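Local coordinates for protein angel homolog 2 (Homo sapiens, PDB 6RW0), which acts as an RNA 2',3'-cyclic phosphatase of the CCR4 family of deadenylases and probably binds mRNA 3' untranslated regions, at residues S146-L151 with P187-A192; G172-L177 with L214-S219. All coordinates share one frame; numbering follows the deposited sequence. Where two conformers were deposited one is given.

Interaction 1: residues S146-L151 with P187-A192; sequences SKFSLL and PAICVA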
ATOM      1  N   SER A 146       6.678  20.449  -9.256  1.00 22.72           N
ATOM      2  CA  SER A 146       7.996  21.085  -9.063  1.00 24.81           C
ATOM      3  C   SER A 146       9.100  20.029  -8.921  1.00 23.24           C
ATOM      4  O   SER A 146      10.227  20.375  -9.157  1.00 25.66           O
ATOM      5  CB  SER A 146       7.976  22.014  -7.882  1.00 27.60           C
ATOM      6  OG  SER A 146       7.942  21.314  -6.659  1.00 29.47           O
ATOM      7  N   LYS A 147       8.802  18.819  -8.450  1.00 19.86           N
ATOM      8  CA  LYS A 147       9.819  17.775  -8.192  1.00 20.41           C
ATOM      9  C   LYS A 147       9.921  16.728  -9.302  1.00 20.09           C
ATOM     10  O   LYS A 147      10.966  16.158  -9.418  1.00 20.12           O
ATOM     11  CB  LYS A 147       9.494  17.052  -6.885  1.00 23.53           C
ATOM     12  CG  LYS A 147       9.712  17.863  -5.623  1.00 29.00           C
ATOM     13  CD  LYS A 147      11.161  18.095  -5.283  1.00 29.93           C
ATOM     14  CE  LYS A 147      11.887  16.885  -4.745  1.00 29.23           C
ATOM     15  NZ  LYS A 147      13.233  17.244  -4.234  1.00 29.13           N
ATOM     16  N   PHE A 148       8.878  16.487 -10.080  1.00 18.32           N
ATOM     17  CA  PHE A 148       8.932  15.421 -11.103  1.00 17.35           C
ATOM     18  C   PHE A 148       8.099  15.740 -12.339  1.00 17.79           C
ATOM     19  O   PHE A 148       7.163  16.497 -12.255  1.00 19.72           O
ATOM     20  CB  PHE A 148       8.273  14.120 -10.616  1.00 17.69           C
ATOM     21  CG  PHE A 148       8.784  13.546  -9.326  1.00 17.03           C
ATOM     22  CD1 PHE A 148       9.835  12.667  -9.320  1.00 18.47           C
ATOM     23  CD2 PHE A 148       8.188  13.864  -8.127  1.00 19.22           C
ATOM     24  CE1 PHE A 148      10.284  12.135  -8.135  1.00 20.26           C
ATOM     25  CE2 PHE A 148       8.655  13.339  -6.942  1.00 21.09           C
ATOM     26  CZ  PHE A 148       9.698  12.468  -6.948  1.00 19.55           C
ATOM     27  N   SER A 149       8.482  15.133 -13.454  1.00 18.40           N
ATOM     28  CA  SER A 149       7.638  15.038 -14.633  1.00 17.38           C
ATOM     29  C   SER A 149       7.103  13.617 -14.763  1.00 17.60           C
ATOM     30  O   SER A 149       7.725  12.651 -14.313  1.00 20.02           O
ATOM     31  CB  SER A 149       8.408  15.362 -15.915  1.00 18.48           C
ATOM     32  OG  SER A 149       8.858  16.709 -15.933  1.00 21.89           O
ATOM     33  N   LEU A 150       5.955  13.489 -15.408  1.00 18.29           N
ATOM     34  CA  LEU A 150       5.299  12.201 -15.564  1.00 17.58           C
ATOM     35  C   LEU A 150       5.721  11.566 -16.881  1.00 18.07           C
ATOM     36  O   LEU A 150       5.534  12.157 -17.948  1.00 22.24           O
ATOM     37  CB  LEU A 150       3.796  12.433 -15.558  1.00 18.05           C
ATOM     38  CG  LEU A 150       2.888  11.219 -15.686  1.00 18.19           C
ATOM     39  CD1 LEU A 150       3.168  10.191 -14.616  1.00 18.66           C
ATOM     40  CD2 LEU A 150       1.461  11.737 -15.629  1.00 22.41           C
ATOM     41  N   LEU A 151       6.258  10.349 -16.806  1.00 16.63           N
ATOM     42  CA  LEU A 151       6.614   9.616 -18.014  1.00 18.31           C
ATOM     43  C   LEU A 151       5.513   8.658 -18.459  1.00 18.56           C
ATOM     44  O   LEU A 151       5.264   8.525 -19.663  1.00 21.57           O
ATOM     45  CB  LEU A 151       7.917   8.841 -17.805  1.00 18.33           C
ATOM     46  CG  LEU A 151       9.122   9.713 -17.447  1.00 17.48           C
ATOM     47  CD1 LEU A 151      10.364   8.855 -17.296  1.00 21.17           C
ATOM     48  CD2 LEU A 151       9.336  10.773 -18.503  1.00 20.38           C
ATOM     49  N   PRO A 187      18.191   8.586 -13.193  1.00 26.98           N
ATOM     50  CA  PRO A 187      17.169   7.609 -13.562  1.00 25.59           C
ATOM     51  C   PRO A 187      15.779   8.096 -13.202  1.00 22.31           C
ATOM     52  O   PRO A 187      15.575   8.956 -12.338  1.00 22.52           O
ATOM     53  CB  PRO A 187      17.527   6.371 -12.733  1.00 27.75           C
ATOM     54  CG  PRO A 187      18.189   6.923 -11.538  1.00 30.38           C
ATOM     55  CD  PRO A 187      18.990   8.116 -12.042  1.00 28.79           C
ATOM     56  N   ALA A 188      14.808   7.483 -13.860  1.00 21.83           N
ATOM     57  CA  ALA A 188      13.429   7.604 -13.443  1.00 19.13           C
ATOM     58  C   ALA A 188      13.209   6.861 -12.129  1.00 18.81           C
ATOM     59  O   ALA A 188      14.021   6.031 -11.710  1.00 21.81           O
ATOM     60  CB  ALA A 188      12.516   6.989 -14.501  1.00 22.93           C
ATOM     61  N   ILE A 189      12.087   7.173 -11.482  1.00 18.20           N
ATOM     62  CA  ILE A 189      11.628   6.485 -10.281  1.00 18.99           C
ATOM     63  C   ILE A 189      10.252   5.901 -10.561  1.00 16.44           C
ATOM     64  O   ILE A 189       9.375   6.582 -11.104  1.00 18.36           O
ATOM     65  CB  ILE A 189      11.582   7.428  -9.069  1.00 21.42           C
ATOM     66  CG1 ILE A 189      12.986   7.972  -8.812  1.00 26.78           C
ATOM     67  CG2 ILE A 189      11.039   6.706  -7.840  1.00 22.14           C
ATOM     68  CD1 ILE A 189      13.040   9.025  -7.761  1.00 32.20           C
ATOM     69  N   CYS A 190      10.065   4.644 -10.190  1.00 15.43           N
ATOM     70  CA  CYS A 190       8.811   3.945 -10.383  1.00 15.31           C
ATOM     71  C   CYS A 190       8.079   3.926  -9.051  1.00 15.70           C
ATOM     72  O   CYS A 190       8.607   3.405  -8.066  1.00 16.70           O
ATOM     73  CB  CYS A 190       9.101   2.522 -10.844  1.00 15.95           C
ATOM     74  SG  CYS A 190       7.634   1.525 -11.064  1.00 17.46           S
ATOM     75  N   VAL A 191       6.873   4.487  -9.018  1.00 14.61           N
ATOM     76  CA  VAL A 191       6.062   4.533  -7.806  1.00 14.30           C
ATOM     77  C   VAL A 191       4.820   3.687  -8.030  1.00 13.40           C
ATOM     78  O   VAL A 191       4.072   3.910  -8.993  1.00 14.93           O
ATOM     79  CB  VAL A 191       5.665   5.972  -7.438  1.00 15.26           C
ATOM     80  CG1 VAL A 191       4.808   5.987  -6.178  1.00 17.45           C
ATOM     81  CG2 VAL A 191       6.892   6.842  -7.264  1.00 17.13           C
ATOM     82  N   ALA A 192       4.595   2.731  -7.138  1.00 13.47           N
ATOM     83  CA  ALA A 192       3.467   1.824  -7.224  1.00 13.46           C
ATOM     84  C   ALA A 192       2.614   1.955  -5.975  1.00 12.43           C
ATOM     85  O   ALA A 192       3.117   2.272  -4.893  1.00 15.88           O
ATOM     86  CB  ALA A 192       3.941   0.388  -7.377  1.00 15.43           C
TER
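F148 and I189 both place their first side-chain branch anti to their own carbonyl carbon (chi1 -55° for CG of F148, -60° for CG1 of I189), and this brings phenyl ring and isoleucine branch towards each other. With chi2 of I189 extended, the methyl CD1 ends at the edge of the ring, near the ring plane and not over a face, 4.2 Å from F148 CE1; the two side chains cross at about a right angle. F50, from strand 49-58 of the other sheet, touches both partners, its ring meeting that of F148 at a steep angle. Both partners are buried, with V100 also packing on F148 and F52 on I189.

The second half lies on the other side of the strands and nearer solvent. There L151 CD1 comes to 4.0 Å from the CB of A188, a methyl-to-methyl touch made by the exposed L151. No hydrogen bond links 146-151 to 187-192, because strand 171-179 runs between them and pairs with both: L151 bonds through its backbone to L176, and I189 to L177. Such contact over an intervening strand belongs to an antiparallel beta-meander, here at the edge of one of the two packed sheets that make up the DNase I-like endonuclease/exonuclease/phosphatase fold.

Interaction 2: residues G172-L177 with L214-S219; sequences GLVLLL and LAEISS. With K (potassium ion), chain C.
Packing of a helix on the outer face of a sheet is a basic element of the DNase I-like alpha/beta sandwich, and here helix 203-220 rests on strand 171-179 through one valine. The strand comes closest to the helix at V174, where V174 CA and I217 CA are 6.9 Å apart. Of its two methyls it is CG2 that does the touching, meeting two consecutive helix residues: E216 CG lies 3.9 Å from V174 CG2, and on the I217 side the same methyl, V174 CG2, is 4.1 Å from I217 CG1.

The two partners approach differently. I217 crosses the valine at about a right angle and offers the CG1 methylene of its longer branch. E216 meets it with the aliphatic part of its chain: CG stands anti to the backbone N (chi1 -172°), and a bend at chi2 (75°) turns the carboxylate off the valine, where OE1 is hydrogen-bonded to the hydroxyl of Y294. The glutamate thus gives its methylene to the apolar contact and its charged end to a separate polar partner.

Further along the helix, S219 grips a potassium ion with two of its own oxygens, the backbone O of S219 at 2.7 Å from K and the side-chain OG at 3.0 Å from K; a water is a further ligand. The ion is bound at the helix end and takes no part in the valine contact.

Around this point, V174 also packs on C190 and A192 of strand 189-195, and I217 on A192, while E216 reaches over N154 and V156 of strand 148-157. The helix therefore lies across three neighbouring strands, and on the opposite face of the sheet L173 and L175 pack against I141 of strand 137-144.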
ATOM      1  N   GLY A 172      -4.485  -1.584  -8.719  1.00 14.42           N
ATOM      2  CA  GLY A 172      -3.225  -0.938  -8.413  1.00 14.63           C
ATOM      3  C   GLY A 172      -2.940   0.135  -9.443  1.00 14.14           C
ATOM      4  O   GLY A 172      -3.653   0.272 -10.443  1.00 13.61           O
ATOM      5  N   LEU A 173      -1.869   0.885  -9.199  1.00 14.02           N
ATOM      6  CA  LEU A 173      -1.483   1.970 -10.094  1.00 12.72           C
ATOM      7  C   LEU A 173       0.023   2.131 -10.004  1.00 13.37           C
ATOM      8  O   LEU A 173       0.582   2.093  -8.903  1.00 14.72           O
ATOM      9  CB  LEU A 173      -2.186   3.277  -9.727  1.00 13.10           C
ATOM     10  CG  LEU A 173      -1.940   4.459 -10.660  1.00 13.32           C
ATOM     11  CD1 LEU A 173      -2.412   4.216 -12.065  1.00 15.12           C
ATOM     12  CD2 LEU A 173      -2.643   5.687 -10.061  1.00 15.83           C
ATOM     13  N   VAL A 174       0.676   2.271 -11.155  1.00 13.09           N
ATOM     14  CA  VAL A 174       2.128   2.412 -11.231  1.00 13.81           C
ATOM     15  C   VAL A 174       2.428   3.626 -12.092  1.00 14.27           C
ATOM     16  O   VAL A 174       1.974   3.704 -13.241  1.00 15.38           O
ATOM     17  CB  VAL A 174       2.800   1.156 -11.815  1.00 14.00           C
ATOM     18  CG1 VAL A 174       4.306   1.329 -11.841  1.00 16.73           C
ATOM     19  CG2 VAL A 174       2.396  -0.087 -11.011  1.00 14.95           C
ATOM     20  N   LEU A 175       3.169   4.584 -11.546  1.00 14.75           N
ATOM     21  CA  LEU A 175       3.621   5.728 -12.322  1.00 14.34           C
ATOM     22  C   LEU A 175       5.121   5.617 -12.535  1.00 15.14           C
ATOM     23  O   LEU A 175       5.851   5.110 -11.679  1.00 17.11           O
ATOM     24  CB  LEU A 175       3.336   7.063 -11.623  1.00 16.28           C
ATOM     25  CG  LEU A 175       1.902   7.406 -11.227  1.00 17.96           C
ATOM     26  CD1 LEU A 175       1.791   8.888 -10.839  1.00 18.30           C
ATOM     27  CD2 LEU A 175       0.879   7.063 -12.282  1.00 18.58           C
ATOM     28  N   LEU A 176       5.583   6.109 -13.673  1.00 14.97           N
ATOM     29  CA  LEU A 176       7.004   6.294 -13.907  1.00 15.48           C
ATOM     30  C   LEU A 176       7.247   7.797 -13.945  1.00 15.19           C
ATOM     31  O   LEU A 176       6.617   8.503 -14.740  1.00 16.41           O
ATOM     32  CB  LEU A 176       7.443   5.620 -15.199  1.00 17.02           C
ATOM     33  CG  LEU A 176       8.964   5.555 -15.332  1.00 18.64           C
ATOM     34  CD1 LEU A 176       9.637   4.647 -14.303  1.00 19.53           C
ATOM     35  CD2 LEU A 176       9.323   5.100 -16.739  1.00 19.75           C
ATOM     36  N   LEU A 177       8.099   8.266 -13.043  1.00 16.91           N
ATOM     37  CA  LEU A 177       8.346   9.706 -12.828  1.00 17.51           C
ATOM     38  C   LEU A 177       9.796  10.065 -13.140  1.00 18.20           C
ATOM     39  O   LEU A 177      10.643   9.289 -12.840  1.00 20.72           O
ATOM     40  CB  LEU A 177       8.059  10.064 -11.369  1.00 17.04           C
ATOM     41  CG  LEU A 177       6.664   9.755 -10.846  1.00 17.94           C
ATOM     42  CD1 LEU A 177       6.559  10.171  -9.396  1.00 20.11           C
ATOM     43  CD2 LEU A 177       5.596  10.452 -11.660  1.00 19.69           C
ATOM     44  N   LEU A 214       3.373  -6.752  -9.116  1.00 13.34           N
ATOM     45  CA  LEU A 214       4.808  -6.938  -9.322  1.00 13.82           C
ATOM     46  C   LEU A 214       5.148  -7.086 -10.800  1.00 13.77           C
ATOM     47  O   LEU A 214       6.182  -6.576 -11.258  1.00 15.45           O
ATOM     48  CB  LEU A 214       5.314  -8.141  -8.526  1.00 13.57           C
ATOM     49  CG  LEU A 214       5.268  -8.001  -7.008  1.00 15.27           C
ATOM     50  CD1 LEU A 214       5.692  -9.313  -6.362  1.00 17.47           C
ATOM     51  CD2 LEU A 214       6.129  -6.853  -6.486  1.00 17.31           C
ATOM     52  N   ALA A 215       4.304  -7.777 -11.573  1.00 13.58           N
ATOM     53  CA  ALA A 215       4.555  -7.893 -13.007  1.00 13.94           C
ATOM     54  C   ALA A 215       4.479  -6.535 -13.693  1.00 14.18           C
ATOM     55  O   ALA A 215       5.291  -6.231 -14.565  1.00 14.74           O
ATOM     56  CB  ALA A 215       3.565  -8.869 -13.640  1.00 16.51           C
ATOM     57  N   GLU A 216       3.509  -5.698 -13.316  1.00 13.92           N
ATOM     58  CA  GLU A 216       3.449  -4.369 -13.915  1.00 14.73           C
ATOM     59  C   GLU A 216       4.704  -3.573 -13.573  1.00 14.49           C
ATOM     60  O   GLU A 216       5.288  -2.913 -14.440  1.00 15.01           O
ATOM     61  CB  GLU A 216       2.191  -3.630 -13.462  1.00 15.54           C
ATOM     62  CG  GLU A 216       1.982  -2.325 -14.199  1.00 16.65           C
ATOM     63  CD  GLU A 216       1.487  -2.513 -15.611  1.00 18.31           C
ATOM     64  OE1 GLU A 216       0.967  -3.602 -15.948  1.00 21.40           O
ATOM     65  OE2 GLU A 216       1.609  -1.559 -16.397  1.00 24.74           O
ATOM     66  N   ILE A 217       5.144  -3.638 -12.315  1.00 14.60           N
ATOM     67  CA  ILE A 217       6.366  -2.942 -11.916  1.00 15.32           C
ATOM     68  C   ILE A 217       7.559  -3.448 -12.712  1.00 14.91           C
ATOM     69  O   ILE A 217       8.407  -2.659 -13.160  1.00 16.61           O
ATOM     70  CB  ILE A 217       6.604  -3.085 -10.402  1.00 13.93           C
ATOM     71  CG1 ILE A 217       5.479  -2.404  -9.633  1.00 14.89           C
ATOM     72  CG2 ILE A 217       7.966  -2.507 -10.042  1.00 16.11           C
ATOM     73  CD1 ILE A 217       5.509  -2.693  -8.134  1.00 15.57           C
ATOM     74  N   SER A 218       7.652  -4.761 -12.896  1.00 15.62           N
ATOM     75  CA  SER A 218       8.784  -5.300 -13.639  0.53 17.60           C
ATOM     76  C   SER A 218       8.832  -4.764 -15.060  1.00 17.35           C
ATOM     77  O   SER A 218       9.921  -4.570 -15.615  1.00 21.62           O
ATOM     78  CB  SER A 218       8.711  -6.818 -13.669  0.53 18.64           C
ATOM     79  OG  SER A 218       9.686  -7.320 -14.553  0.53 22.58           O
ATOM     80  N   SER A 219       7.681  -4.516 -15.670  1.00 14.56           N
ATOM     81  CA  SER A 219       7.681  -3.978 -17.020  1.00 15.56           C
ATOM     82  C   SER A 219       7.972  -2.482 -17.029  1.00 16.81           C
ATOM     83  O   SER A 219       8.736  -1.999 -17.879  1.00 19.91           O
ATOM     84  CB  SER A 219       6.343  -4.276 -17.681  1.00 17.74           C
ATOM     85  OG  SER A 219       6.406  -3.915 -19.041  1.00 21.76           O
TER
HETATM   86  K     K C 602       8.999  -3.170 -20.277  1.00 21.23           K
HETATM   87  O   HOH W   1      11.140  -1.789 -21.199  1.00 31.69           O

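How the interactions relate
Strand 171-179 joins the two contacts: it runs between the segments of interaction 1 and carries the valine of interaction 2. Probable hydrogen bonds tie it to both neighbours, from L151 N to L176 O and between L175 N and V191 O, each 2.8 Å long. The centres of the contacts lie about 12 Å apart. C190 SG packs against V174 CG1 at 3.4 Å, so the valine's other methyl touches the neighbouring strand. F148 and I189 of interaction 1 look into the space between the two sheets, while L151 and A188 lie on the outer face, where interaction 2 packs the helix. The potassium ion bound by S219 lies about 12 Å from the side chain of A188, too far to touch interaction 1.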